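Long-range contacts in GXWXG domain-containing protein (Thermomonospora curvata, PDB 4MVE), which is of unknown function but belongs to the GXWXG and DUF4334 families and folds into a curled antiparallel sheet: residues Val35-Met40 and Ala96-Val101; Tyr65-Ile70 and Phe145-Glu150; Val75-Cys80 and Met111-Gln116. All blocks are in the same frame, centred on the assembly; numbering follows the deposited sequence.

Contact 1 (Val35-Met40 and Ala96-Val101); sequences VPVDFM and ARLREV
V37 lays its two methyl branches over strand 96-101, one against L98 and the other against E100. This is a loop of the curled antiparallel sheet packing on strand 96-103; the loop leads from strand 33-34 into strand 42-48. The contact across the segments is apolar. CG1 of V37 stands anti to the backbone N (chi1 162°) and lies 3.9 Å from CB of L98. The two side chains slide past each other in opposite directions. CG2 of V37, anti to the carbonyl carbon, meets CG of E100 at 3.9 Å, the two side chains crossing obliquely. The touching part of E100 is thus its methylene, on an exposed residue at the border of the contact.

L98 answers with its CD1 branch. CD1 lies 3.9 Å from the carbonyl O of V37 and 4.1 Å from CB of M40, a selenomethionine. That same carbonyl O receives the backbone N of M40 in the short 3-10 turn 38-40, so L98 rests against the turn itself. Beyond CB the M40 chain bends away from strand 96-101 and packs on F122 and V130.

R99 points away from the loop. NH2 of its guanidinium forms a salt bridge to D73. NH1 of R99 turns back to the carbonyl O of L98 at 2.9 Å, with a nearly straight N-H (167°) that comes from 42° above the carbonyl plane.

Contact 2 (Tyr65-Ile70 and Phe145-Glu150); sequences YGKRFI and FHLTRE
K67 and F145 cross at about a right angle where strands 65-70 and 145-149 pass each other. The strand axes come within 8.1 Å at a crossing angle of -64°, so side chains fill the space between them. CE of K67 sits 3.7 Å from CE2 of F145 and 3.8 Å from its CZ. K67 runs extended as far as CE, and this aliphatic chain also crosses L147 at about a right angle, with CD of K67 4.1 Å from CD1 of L147. The chain bends only at its last torsion (chi4 -69°), which sets NZ. That buried amine gives a hydrogen bond to the carbonyl O of P77 and has a long, weak ion pair with D120.

F69 and L147 meet tip to tip. CD1 of L147 lies near the plane of the F69 ring, at its edge, 4.1 Å from CZ. This one methyl therefore touches both K67 and F69.

At the outer end the Y65 ring and the E150 carboxylate have their planes 59° apart. OH of Y65 donates to OE1 of E150 at 2.7 Å, on the anti lone pair of that oxygen. E150 is poorly ordered, so this link is probably less firm than the buried packing.

Y65 and G66 both face L79 in a classic beta bulge. W44, the tryptophan of the GXWXG sequence, touches both F69 and L147, its ring nearly perpendicular to that of F69. The two strands face each other across the interior of a curled antiparallel sheet, consistent with a barrel-like fold.

Contact 3 (Val75-Cys80 and Met111-Gln116); sequences VEPLLC and MIYDKQ
Strands 75-80 and 111-113 cross at -76° with their axes 8.9 Å apart, and the CA atoms of P77 and Y113 lie 7.7 Å from each other. At that spacing the two backbones meet through side chains alone. CG1 of V75 reaches SE of M111, a selenomethionine, at 3.5 Å. The M111 chain is extended up to SE and then bends (chi3 69°). The bend sets CE of M111 3.7 Å from CB of P77.

P77 is shared between two partners of the other strand, M111 and Y113. CB and CG of P77 are each 3.7 Å from CE2 of Y113. The ring continues past the proline toward L78, whose side chain it crosses at about a right angle. OH of Y113 comes 3.7 Å from CD2 of L78. An alanine in place of Y113 would probably leave CB and CG of P77 and CD2 of L78 without this neighbour and open a gap beside the proline.

All five touching residues are buried. The side chain of K67, from strand 64-71, touches M111 and Y113, and F69 of the same strand packs on V75. Strand 64-71 is thus in contact with both partners. Strand 118-124, next to strand 106-113 in the sheet, meets M111 through D120 and F122 and Y113 through I118, while A96 of strand 96-103 touches M111.

In the fold
From the N terminus, the loop 35-40 comes first and meets strand 96-103 in contact 1, closing a loop of 55 residues. Strand 64-71 starts within that loop and finds its partner, strand 143-149, near the C terminus, so contacts 1 and 2 cross. Strand 74-81 also starts there and meets strand 106-113, so contact 3 crosses contact 1 but lies wholly within the span of contact 2. Each contact joins the GXWXG range to the DUF4334 range. F69 of contact 2 touches M40 and L98 of contact 1 and V75 of contact 3. Contact 1 fastens the loop after strand 33-34 to strand 96-103; contacts 2 and 3 join non-neighbouring strands of the one curled sheet.

Contact 1 (Val35-Met40 and Ala96-Val101)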
ATOM      1  N   VAL A  35      -2.097   4.561  11.757  1.00 35.43           N
ATOM      2  CA  VAL A  35      -1.611   3.316  12.357  1.00 34.01           C
ATOM      3  C   VAL A  35      -0.189   3.523  12.853  1.00 35.73           C
ATOM      4  O   VAL A  35       0.568   4.230  12.181  1.00 33.42           O
ATOM      5  CB  VAL A  35      -1.695   2.065  11.417  1.00 35.72           C
ATOM      6  CG1 VAL A  35      -3.133   1.696  11.112  1.00 35.89           C
ATOM      7  CG2 VAL A  35      -0.890   2.216  10.128  1.00 33.28           C
ATOM      8  N   PRO A  36       0.225   2.888  13.978  1.00 33.19           N
ATOM      9  CA  PRO A  36       1.636   2.992  14.382  1.00 33.46           C
ATOM     10  C   PRO A  36       2.510   2.107  13.473  1.00 36.98           C
ATOM     11  O   PRO A  36       1.983   1.216  12.792  1.00 35.36           O
ATOM     12  CB  PRO A  36       1.623   2.498  15.834  1.00 37.08           C
ATOM     13  CG  PRO A  36       0.475   1.599  15.935  1.00 40.09           C
ATOM     14  CD  PRO A  36      -0.537   2.012  14.900  1.00 35.18           C
ATOM     15  N   VAL A  37       3.844   2.359  13.468  1.00 33.69           N
ATOM     16  CA  VAL A  37       4.839   1.653  12.655  1.00 32.83           C
ATOM     17  C   VAL A  37       4.805   0.111  12.883  1.00 36.96           C
ATOM     18  O   VAL A  37       4.772  -0.626  11.886  1.00 35.39           O
ATOM     19  CB  VAL A  37       6.257   2.259  12.893  1.00 38.08           C
ATOM     20  CG1 VAL A  37       7.386   1.330  12.445  1.00 37.90           C
ATOM     21  CG2 VAL A  37       6.379   3.621  12.208  1.00 37.18           C
ATOM     22  N   ASP A  38       4.767  -0.372  14.166  1.00 34.33           N
ATOM     23  CA  ASP A  38       4.816  -1.825  14.443  1.00 34.85           C
ATOM     24  C   ASP A  38       3.553  -2.589  13.959  1.00 37.81           C
ATOM     25  O   ASP A  38       3.649  -3.776  13.637  1.00 37.34           O
ATOM     26  CB  ASP A  38       5.147  -2.118  15.912  1.00 39.49           C
ATOM     27  CG  ASP A  38       6.630  -1.886  16.268  1.00 53.09           C
ATOM     28  OD1 ASP A  38       7.395  -1.348  15.399  1.00 50.22           O
ATOM     29  OD2 ASP A  38       7.019  -2.200  17.415  1.00 64.22           O
ATOM     30  N   PHE A  39       2.422  -1.883  13.747  1.00 35.82           N
ATOM     31  CA  PHE A  39       1.179  -2.473  13.224  1.00 35.81           C
ATOM     32  C   PHE A  39       1.401  -3.057  11.813  1.00 36.82           C
ATOM     33  O   PHE A  39       0.712  -4.000  11.415  1.00 38.22           O
ATOM     34  CB  PHE A  39       0.088  -1.386  13.168  1.00 37.60           C
ATOM     35  CG  PHE A  39      -1.252  -1.797  12.587  1.00 38.60           C
ATOM     36  CD1 PHE A  39      -2.284  -2.231  13.414  1.00 42.51           C
ATOM     37  CD2 PHE A  39      -1.510  -1.658  11.224  1.00 37.06           C
ATOM     38  CE1 PHE A  39      -3.527  -2.592  12.872  1.00 43.52           C
ATOM     39  CE2 PHE A  39      -2.751  -2.003  10.693  1.00 39.08           C
ATOM     40  CZ  PHE A  39      -3.751  -2.469  11.514  1.00 38.70           C
HETATM   41  N   MSE A  40       2.337  -2.467  11.054  1.00 29.09           N
HETATM   42  CA  MSE A  40       2.633  -2.894   9.705  1.00 27.63           C
HETATM   43  C   MSE A  40       3.530  -4.122   9.634  1.00 33.22           C
HETATM   44  O   MSE A  40       3.636  -4.691   8.547  1.00 32.87           O
HETATM   45  CB  MSE A  40       3.293  -1.750   8.899  1.00 28.22           C
HETATM   46  CG  MSE A  40       2.419  -0.508   8.741  1.00 31.82           C
HETATM   47 SE   MSE A  40       0.668  -0.856   7.961  0.96 35.25          SE
HETATM   48  CE  MSE A  40       1.180  -1.916   6.293  1.00 30.72           C
ATOM     49  N   ALA A  96      13.263  -0.628   1.286  1.00 27.12           N
ATOM     50  CA  ALA A  96      12.488   0.429   1.896  1.00 26.48           C
ATOM     51  C   ALA A  96      12.539   0.344   3.423  1.00 32.03           C
ATOM     52  O   ALA A  96      13.214  -0.515   3.985  1.00 32.79           O
ATOM     53  CB  ALA A  96      11.045   0.363   1.403  1.00 26.30           C
ATOM     54  N   ARG A  97      11.897   1.301   4.080  1.00 28.90           N
ATOM     55  CA  ARG A  97      11.836   1.378   5.530  1.00 29.87           C
ATOM     56  C   ARG A  97      10.564   2.121   5.946  1.00 32.51           C
ATOM     57  O   ARG A  97       9.846   2.664   5.091  1.00 31.71           O
ATOM     58  CB  ARG A  97      13.117   2.008   6.115  1.00 31.61           C
ATOM     59  CG  ARG A  97      13.303   3.455   5.771  1.00 37.51           C
ATOM     60  CD  ARG A  97      14.780   3.863   5.662  1.00 35.09           C
ATOM     61  NE  ARG A  97      14.849   5.270   5.246  1.00 37.31           N
ATOM     62  CZ  ARG A  97      14.489   5.735   4.045  1.00 46.54           C
ATOM     63  NH1 ARG A  97      14.078   4.898   3.090  1.00 26.57           N
ATOM     64  NH2 ARG A  97      14.562   7.032   3.781  1.00 29.05           N
ATOM     65  N   LEU A  98      10.256   2.074   7.236  1.00 28.46           N
ATOM     66  CA  LEU A  98       9.054   2.704   7.789  1.00 28.82           C
ATOM     67  C   LEU A  98       9.392   3.864   8.689  1.00 34.47           C
ATOM     68  O   LEU A  98      10.319   3.779   9.509  1.00 32.67           O
ATOM     69  CB  LEU A  98       8.251   1.696   8.614  1.00 29.19           C
ATOM     70  CG  LEU A  98       7.516   0.572   7.846  1.00 33.70           C
ATOM     71  CD1 LEU A  98       7.197  -0.588   8.786  1.00 34.46           C
ATOM     72  CD2 LEU A  98       6.222   1.087   7.211  1.00 34.04           C
ATOM     73  N   ARG A  99       8.639   4.948   8.528  1.00 29.13           N
ATOM     74  CA  ARG A  99       8.750   6.149   9.376  1.00 29.26           C
ATOM     75  C   ARG A  99       7.346   6.702   9.610  1.00 34.27           C
ATOM     76  O   ARG A  99       6.396   6.269   8.928  1.00 35.51           O
ATOM     77  CB  ARG A  99       9.642   7.217   8.724  1.00 23.21           C
ATOM     78  CG  ARG A  99      11.119   6.809   8.492  1.00 26.49           C
ATOM     79  CD  ARG A  99      11.824   6.584   9.846  1.00 30.91           C
ATOM     80  NE  ARG A  99      13.268   6.400   9.733  1.00 27.18           N
ATOM     81  CZ  ARG A  99      13.884   5.224   9.630  1.00 44.45           C
ATOM     82  NH1 ARG A  99      13.182   4.104   9.511  1.00 28.24           N
ATOM     83  NH2 ARG A  99      15.206   5.165   9.585  1.00 36.03           N
ATOM     84  N   GLU A 100       7.198   7.621  10.569  1.00 28.43           N
ATOM     85  CA  GLU A 100       5.918   8.295  10.779  1.00 28.43           C
ATOM     86  C   GLU A 100       5.987   9.592  10.002  1.00 31.00           C
ATOM     87  O   GLU A 100       6.888  10.387  10.253  1.00 30.11           O
ATOM     88  CB  GLU A 100       5.634   8.537  12.261  1.00 30.79           C
ATOM     89  CG  GLU A 100       5.373   7.252  13.029  1.00 46.58           C
ATOM     90  CD  GLU A 100       5.138   7.517  14.501  1.00 81.00           C
ATOM     91  OE1 GLU A 100       6.127   7.792  15.219  1.00 78.02           O
ATOM     92  OE2 GLU A 100       3.960   7.476  14.929  1.00 83.12           O
ATOM     93  N   VAL A 101       5.100   9.754   9.003  1.00 26.30           N
ATOM     94  CA  VAL A 101       5.064  10.894   8.074  1.00 25.36           C
ATOM     95  C   VAL A 101       3.645  11.481   8.018  1.00 31.42           C
ATOM     96  O   VAL A 101       2.698  10.719   8.123  1.00 28.36           O
ATOM     97  CB  VAL A 101       5.531  10.458   6.649  1.00 27.00           C
ATOM     98  CG1 VAL A 101       5.738  11.676   5.722  1.00 26.93           C
ATOM     99  CG2 VAL A 101       6.817   9.598   6.696  1.00 25.31           C
TER

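Contact 2 (Tyr65-Ile70 and Phe145-Glu150)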
ATOM      1  N   TYR A  65       2.833  -9.194  -5.889  1.00 33.47           N
ATOM      2  CA  TYR A  65       2.062  -9.900  -4.869  1.00 34.37           C
ATOM      3  C   TYR A  65       1.706  -8.961  -3.702  1.00 37.98           C
ATOM      4  O   TYR A  65       0.541  -8.848  -3.330  1.00 36.52           O
ATOM      5  CB  TYR A  65       2.827 -11.124  -4.340  1.00 37.10           C
ATOM      6  CG  TYR A  65       2.132 -11.743  -3.147  1.00 40.21           C
ATOM      7  CD1 TYR A  65       0.937 -12.441  -3.299  1.00 43.12           C
ATOM      8  CD2 TYR A  65       2.633 -11.573  -1.857  1.00 41.07           C
ATOM      9  CE1 TYR A  65       0.245 -12.935  -2.197  1.00 45.82           C
ATOM     10  CE2 TYR A  65       1.957 -12.076  -0.748  1.00 43.36           C
ATOM     11  CZ  TYR A  65       0.757 -12.755  -0.922  1.00 53.07           C
ATOM     12  OH  TYR A  65       0.094 -13.296   0.155  1.00 56.33           O
ATOM     13  N   GLY A  66       2.722  -8.338  -3.116  1.00 34.49           N
ATOM     14  CA  GLY A  66       2.539  -7.461  -1.973  1.00 33.05           C
ATOM     15  C   GLY A  66       3.825  -6.928  -1.379  1.00 33.52           C
ATOM     16  O   GLY A  66       4.720  -6.458  -2.106  1.00 30.63           O
ATOM     17  N   LYS A  67       3.901  -6.962  -0.038  1.00 30.16           N
ATOM     18  CA  LYS A  67       5.037  -6.371   0.729  1.00 29.25           C
ATOM     19  C   LYS A  67       5.339  -7.142   1.987  1.00 35.86           C
ATOM     20  O   LYS A  67       4.441  -7.808   2.529  1.00 36.06           O
ATOM     21  CB  LYS A  67       4.722  -4.907   1.130  1.00 25.67           C
ATOM     22  CG  LYS A  67       4.285  -3.985  -0.006  1.00 26.14           C
ATOM     23  CD  LYS A  67       3.982  -2.558   0.485  1.00 31.91           C
ATOM     24  CE  LYS A  67       3.583  -1.650  -0.638  1.00 32.04           C
ATOM     25  NZ  LYS A  67       4.736  -1.383  -1.537  1.00 40.39           N
ATOM     26  N   ARG A  68       6.612  -7.079   2.442  1.00 32.14           N
ATOM     27  CA  ARG A  68       7.053  -7.696   3.707  1.00 31.91           C
ATOM     28  C   ARG A  68       7.730  -6.625   4.565  1.00 35.63           C
ATOM     29  O   ARG A  68       8.710  -6.029   4.123  1.00 35.80           O
ATOM     30  CB  ARG A  68       7.997  -8.897   3.512  1.00 31.52           C
ATOM     31  CG  ARG A  68       8.273  -9.636   4.871  1.00 36.14           C
ATOM     32  CD  ARG A  68       8.749 -11.088   4.762  1.00 45.83           C
ATOM     33  NE  ARG A  68      10.100 -11.189   4.200  1.00 61.16           N
ATOM     34  CZ  ARG A  68      11.175 -11.626   4.859  1.00 71.16           C
ATOM     35  NH1 ARG A  68      12.358 -11.657   4.262  1.00 56.40           N
ATOM     36  NH2 ARG A  68      11.081 -11.997   6.131  1.00 52.54           N
ATOM     37  N   PHE A  69       7.159  -6.314   5.746  1.00 31.37           N
ATOM     38  CA  PHE A  69       7.759  -5.344   6.665  1.00 31.71           C
ATOM     39  C   PHE A  69       8.543  -6.152   7.741  1.00 37.51           C
ATOM     40  O   PHE A  69       7.904  -6.749   8.612  1.00 38.83           O
ATOM     41  CB  PHE A  69       6.667  -4.426   7.268  1.00 32.93           C
ATOM     42  CG  PHE A  69       5.794  -3.750   6.222  1.00 33.10           C
ATOM     43  CD1 PHE A  69       6.066  -2.443   5.798  1.00 34.71           C
ATOM     44  CD2 PHE A  69       4.691  -4.411   5.674  1.00 31.45           C
ATOM     45  CE1 PHE A  69       5.277  -1.834   4.813  1.00 33.92           C
ATOM     46  CE2 PHE A  69       3.906  -3.800   4.692  1.00 32.35           C
ATOM     47  CZ  PHE A  69       4.213  -2.524   4.259  1.00 31.66           C
ATOM     48  N   ILE A  70       9.892  -6.248   7.639  1.00 35.15           N
ATOM     49  CA  ILE A  70      10.679  -7.054   8.617  1.00 38.44           C
ATOM     50  C   ILE A  70      10.736  -6.306   9.943  1.00 44.66           C
ATOM     51  O   ILE A  70      10.356  -6.845  10.978  1.00 46.69           O
ATOM     52  CB  ILE A  70      12.128  -7.506   8.193  1.00 44.02           C
ATOM     53  CG1 ILE A  70      12.388  -7.759   6.662  1.00 45.32           C
ATOM     54  CG2 ILE A  70      12.723  -8.570   9.101  1.00 47.02           C
ATOM     55  CD1 ILE A  70      11.590  -8.656   5.972  1.00 52.98           C
ATOM     56  N   PHE A 145      -3.735   2.170  -3.099  1.00 27.96           N
ATOM     57  CA  PHE A 145      -3.659   0.722  -3.209  1.00 27.56           C
ATOM     58  C   PHE A 145      -4.100   0.105  -1.867  1.00 30.97           C
ATOM     59  O   PHE A 145      -4.314   0.837  -0.899  1.00 30.63           O
ATOM     60  CB  PHE A 145      -2.243   0.265  -3.657  1.00 27.98           C
ATOM     61  CG  PHE A 145      -1.159   0.532  -2.640  1.00 29.25           C
ATOM     62  CD1 PHE A 145      -0.460   1.747  -2.641  1.00 32.64           C
ATOM     63  CD2 PHE A 145      -0.832  -0.426  -1.677  1.00 29.51           C
ATOM     64  CE1 PHE A 145       0.537   2.004  -1.691  1.00 32.62           C
ATOM     65  CE2 PHE A 145       0.149  -0.168  -0.715  1.00 33.06           C
ATOM     66  CZ  PHE A 145       0.841   1.040  -0.736  1.00 32.12           C
ATOM     67  N   HIS A 146      -4.228  -1.229  -1.791  1.00 27.26           N
ATOM     68  CA  HIS A 146      -4.642  -1.798  -0.507  1.00 26.83           C
ATOM     69  C   HIS A 146      -3.752  -2.959  -0.120  1.00 30.38           C
ATOM     70  O   HIS A 146      -3.061  -3.487  -0.969  1.00 30.81           O
ATOM     71  CB  HIS A 146      -6.138  -2.192  -0.502  1.00 26.98           C
ATOM     72  CG  HIS A 146      -6.607  -2.994  -1.682  1.00 29.65           C
ATOM     73  ND1 HIS A 146      -6.367  -4.357  -1.775  1.00 31.93           N
ATOM     74  CD2 HIS A 146      -7.299  -2.603  -2.776  1.00 29.31           C
ATOM     75  CE1 HIS A 146      -6.927  -4.745  -2.906  1.00 29.69           C
ATOM     76  NE2 HIS A 146      -7.509  -3.729  -3.533  1.00 29.35           N
ATOM     77  N   LEU A 147      -3.694  -3.281   1.189  1.00 27.34           N
ATOM     78  CA  LEU A 147      -2.939  -4.399   1.738  1.00 26.21           C
ATOM     79  C   LEU A 147      -3.800  -5.166   2.710  1.00 32.69           C
ATOM     80  O   LEU A 147      -4.472  -4.560   3.545  1.00 33.78           O
ATOM     81  CB  LEU A 147      -1.625  -3.958   2.433  1.00 25.77           C
ATOM     82  CG  LEU A 147      -0.578  -3.173   1.613  1.00 27.90           C
ATOM     83  CD1 LEU A 147       0.486  -2.556   2.543  1.00 26.35           C
ATOM     84  CD2 LEU A 147       0.031  -4.028   0.462  1.00 26.73           C
ATOM     85  N   THR A 148      -3.720  -6.501   2.627  1.00 29.60           N
ATOM     86  CA  THR A 148      -4.394  -7.513   3.457  1.00 31.08           C
ATOM     87  C   THR A 148      -3.314  -8.350   4.135  1.00 35.42           C
ATOM     88  O   THR A 148      -2.443  -8.892   3.463  1.00 31.97           O
ATOM     89  CB  THR A 148      -5.357  -8.363   2.616  1.00 33.38           C
ATOM     90  OG1 THR A 148      -6.253  -7.452   1.979  1.00 34.12           O
ATOM     91  CG2 THR A 148      -6.165  -9.376   3.481  1.00 33.20           C
ATOM     92  N   ARG A 149      -3.342  -8.387   5.461  1.00 35.99           N
ATOM     93  CA  ARG A 149      -2.352  -9.080   6.273  1.00 39.24           C
ATOM     94  C   ARG A 149      -2.456 -10.601   6.111  1.00 46.76           C
ATOM     95  O   ARG A 149      -3.551 -11.157   6.189  1.00 48.11           O
ATOM     96  CB  ARG A 149      -2.522  -8.678   7.759  1.00 40.80           C
ATOM     97  CG  ARG A 149      -1.379  -9.116   8.673  1.00 46.53           C
ATOM     98  CD  ARG A 149      -1.716  -9.024  10.161  1.00 49.26           C
ATOM     99  NE  ARG A 149      -2.134  -7.678  10.598  1.00 46.62           N
ATOM    100  CZ  ARG A 149      -1.310  -6.704  10.975  1.00 52.41           C
ATOM    101  NH1 ARG A 149       0.008  -6.883  10.941  1.00 43.00           N
ATOM    102  NH2 ARG A 149      -1.797  -5.540  11.384  1.00 34.87           N
ATOM    103  N   GLU A 150      -1.310 -11.262   5.854  1.00 46.17           N
ATOM    104  CA  GLU A 150      -1.205 -12.726   5.785  1.00 49.86           C
ATOM    105  C   GLU A 150      -1.329 -13.269   7.200  1.00 59.06           C
ATOM    106  O   GLU A 150      -0.641 -12.769   8.091  1.00 60.34           O
ATOM    107  CB  GLU A 150       0.154 -13.150   5.198  1.00 51.57           C
ATOM    108  CG  GLU A 150       0.207 -13.458   3.712  1.00 59.28           C
ATOM    109  CD  GLU A 150       1.491 -14.156   3.275  1.00 82.51           C
ATOM    110  OE1 GLU A 150       1.724 -14.245   2.048  1.00 82.89           O
ATOM    111  OE2 GLU A 150       2.276 -14.598   4.150  1.00 68.74           O
TER

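Contact 3 (Val75-Cys80 and Met111-Gln116)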
ATOM      1  N   VAL A  75      12.210  -3.249   4.920  1.00 31.91           N
ATOM      2  CA  VAL A  75      10.968  -3.557   4.216  1.00 30.04           C
ATOM      3  C   VAL A  75      11.257  -4.050   2.785  1.00 33.60           C
ATOM      4  O   VAL A  75      12.041  -3.428   2.058  1.00 34.12           O
ATOM      5  CB  VAL A  75      10.070  -2.282   4.179  1.00 32.00           C
ATOM      6  CG1 VAL A  75       8.745  -2.533   3.448  1.00 30.84           C
ATOM      7  CG2 VAL A  75       9.798  -1.751   5.594  1.00 31.91           C
ATOM      8  N   GLU A  76      10.559  -5.103   2.357  1.00 29.34           N
ATOM      9  CA  GLU A  76      10.608  -5.562   0.971  1.00 29.84           C
ATOM     10  C   GLU A  76       9.369  -4.980   0.305  1.00 35.83           C
ATOM     11  O   GLU A  76       8.263  -5.420   0.595  1.00 37.92           O
ATOM     12  CB  GLU A  76      10.713  -7.093   0.854  1.00 32.20           C
ATOM     13  CG  GLU A  76      11.939  -7.641   1.587  1.00 36.21           C
ATOM     14  CD  GLU A  76      11.925  -9.142   1.803  1.00 58.00           C
ATOM     15  OE1 GLU A  76      10.815  -9.713   1.888  1.00 44.04           O
ATOM     16  OE2 GLU A  76      13.016  -9.743   1.930  1.00 61.01           O
ATOM     17  N   PRO A  77       9.509  -3.911  -0.511  1.00 31.88           N
ATOM     18  CA  PRO A  77       8.308  -3.265  -1.066  1.00 29.22           C
ATOM     19  C   PRO A  77       7.643  -3.991  -2.224  1.00 29.58           C
ATOM     20  O   PRO A  77       6.460  -3.742  -2.494  1.00 27.11           O
ATOM     21  CB  PRO A  77       8.824  -1.901  -1.530  1.00 29.88           C
ATOM     22  CG  PRO A  77      10.268  -2.122  -1.831  1.00 35.12           C
ATOM     23  CD  PRO A  77      10.753  -3.219  -0.921  1.00 32.13           C
ATOM     24  N   LEU A  78       8.384  -4.834  -2.942  1.00 27.25           N
ATOM     25  CA  LEU A  78       7.846  -5.465  -4.159  1.00 27.07           C
ATOM     26  C   LEU A  78       8.003  -6.948  -4.208  1.00 31.11           C
ATOM     27  O   LEU A  78       8.816  -7.469  -4.980  1.00 30.24           O
ATOM     28  CB  LEU A  78       8.501  -4.853  -5.417  1.00 27.38           C
ATOM     29  CG  LEU A  78       8.364  -3.325  -5.558  1.00 29.69           C
ATOM     30  CD1 LEU A  78       9.322  -2.816  -6.600  1.00 30.93           C
ATOM     31  CD2 LEU A  78       6.910  -2.937  -5.944  1.00 29.69           C
ATOM     32  N   LEU A  79       7.162  -7.648  -3.433  1.00 29.02           N
ATOM     33  CA  LEU A  79       7.082  -9.101  -3.492  1.00 30.03           C
ATOM     34  C   LEU A  79       6.315  -9.414  -4.728  1.00 34.30           C
ATOM     35  O   LEU A  79       5.327  -8.730  -4.998  1.00 32.10           O
ATOM     36  CB  LEU A  79       6.406  -9.702  -2.245  1.00 30.42           C
ATOM     37  CG  LEU A  79       7.079  -9.450  -0.876  1.00 33.14           C
ATOM     38  CD1 LEU A  79       6.249 -10.139   0.252  1.00 32.96           C
ATOM     39  CD2 LEU A  79       8.572  -9.942  -0.866  1.00 31.59           C
ATOM     40  N   CYS A  80       6.813 -10.357  -5.540  1.00 33.49           N
ATOM     41  CA  CYS A  80       6.188 -10.712  -6.804  1.00 35.16           C
ATOM     42  C   CYS A  80       6.079 -12.186  -6.888  1.00 42.31           C
ATOM     43  O   CYS A  80       6.770 -12.912  -6.167  1.00 43.81           O
ATOM     44  CB  CYS A  80       6.966 -10.145  -7.998  1.00 36.41           C
ATOM     45  SG  CYS A  80       7.077  -8.339  -8.020  1.00 39.37           S
HETATM   46  N   MSE A 111       5.555   3.873   4.337  1.00 24.83           N
HETATM   47  CA  MSE A 111       6.743   3.200   3.805  1.00 24.44           C
HETATM   48  C   MSE A 111       7.513   4.165   2.914  1.00 30.00           C
HETATM   49  O   MSE A 111       6.928   4.796   2.055  1.00 29.42           O
HETATM   50  CB  MSE A 111       6.365   1.945   3.033  1.00 26.10           C
HETATM   51  CG  MSE A 111       7.522   0.995   2.844  1.00 30.55           C
HETATM   52 SE   MSE A 111       7.078  -0.235   1.381  0.91 35.09          SE
HETATM   53  CE  MSE A 111       7.126   0.999  -0.094  1.00 32.09           C
ATOM     54  N   ILE A 112       8.818   4.311   3.121  1.00 28.55           N
ATOM     55  CA  ILE A 112       9.624   5.210   2.271  1.00 26.36           C
ATOM     56  C   ILE A 112      10.592   4.351   1.445  1.00 28.61           C
ATOM     57  O   ILE A 112      11.354   3.618   2.038  1.00 27.88           O
ATOM     58  CB  ILE A 112      10.397   6.237   3.150  1.00 28.27           C
ATOM     59  CG1 ILE A 112       9.429   7.033   4.072  1.00 26.74           C
ATOM     60  CG2 ILE A 112      11.326   7.160   2.279  1.00 27.90           C
ATOM     61  CD1 ILE A 112      10.020   8.119   4.932  1.00 34.32           C
ATOM     62  N   TYR A 113      10.614   4.478   0.111  1.00 25.81           N
ATOM     63  CA  TYR A 113      11.609   3.717  -0.674  1.00 25.12           C
ATOM     64  C   TYR A 113      12.984   4.267  -0.378  1.00 25.86           C
ATOM     65  O   TYR A 113      13.139   5.496  -0.201  1.00 24.33           O
ATOM     66  CB  TYR A 113      11.332   3.801  -2.182  1.00 25.89           C
ATOM     67  CG  TYR A 113      10.236   2.872  -2.672  1.00 26.33           C
ATOM     68  CD1 TYR A 113       8.895   3.150  -2.429  1.00 26.12           C
ATOM     69  CD2 TYR A 113      10.543   1.726  -3.400  1.00 29.44           C
ATOM     70  CE1 TYR A 113       7.874   2.313  -2.920  1.00 27.99           C
ATOM     71  CE2 TYR A 113       9.540   0.882  -3.888  1.00 30.64           C
ATOM     72  CZ  TYR A 113       8.207   1.164  -3.627  1.00 35.28           C
ATOM     73  OH  TYR A 113       7.242   0.321  -4.153  1.00 29.90           O
ATOM     74  N   ASP A 114      13.972   3.382  -0.329  1.00 20.23           N
ATOM     75  CA  ASP A 114      15.355   3.793  -0.105  1.00 21.63           C
ATOM     76  C   ASP A 114      15.918   4.539  -1.285  1.00 30.52           C
ATOM     77  O   ASP A 114      16.761   5.424  -1.098  1.00 31.28           O
ATOM     78  CB  ASP A 114      16.257   2.557   0.141  1.00 23.13           C
ATOM     79  CG  ASP A 114      15.954   1.833   1.431  1.00 35.22           C
ATOM     80  OD1 ASP A 114      15.135   2.361   2.238  1.00 34.19           O
ATOM     81  OD2 ASP A 114      16.567   0.771   1.668  1.00 42.15           O
ATOM     82  N   LYS A 115      15.538   4.116  -2.522  1.00 28.60           N
ATOM     83  CA  LYS A 115      16.212   4.626  -3.718  1.00 29.39           C
ATOM     84  C   LYS A 115      15.273   5.274  -4.713  1.00 30.69           C
ATOM     85  O   LYS A 115      15.684   5.526  -5.840  1.00 30.48           O
ATOM     86  CB  LYS A 115      16.982   3.464  -4.395  1.00 33.79           C
ATOM     87  CG  LYS A 115      18.065   2.840  -3.527  1.00 38.31           C
ATOM     88  CD  LYS A 115      19.440   3.278  -3.970  1.00 55.16           C
ATOM     89  CE  LYS A 115      20.333   3.718  -2.830  1.00 69.67           C
ATOM     90  NZ  LYS A 115      21.526   4.461  -3.327  1.00 75.37           N
ATOM     91  N   GLN A 116      14.034   5.557  -4.307  1.00 26.79           N
ATOM     92  CA  GLN A 116      12.987   6.127  -5.171  1.00 27.12           C
ATOM     93  C   GLN A 116      12.226   7.179  -4.410  1.00 28.92           C
ATOM     94  O   GLN A 116      11.979   6.969  -3.225  1.00 26.99           O
ATOM     95  CB  GLN A 116      11.997   5.019  -5.645  1.00 27.92           C
ATOM     96  CG  GLN A 116      12.640   3.755  -6.239  1.00 26.57           C
ATOM     97  CD  GLN A 116      13.477   4.017  -7.467  1.00 35.61           C
ATOM     98  OE1 GLN A 116      13.299   5.006  -8.181  1.00 30.39           O
ATOM     99  NE2 GLN A 116      14.448   3.157  -7.703  1.00 25.83           N
TER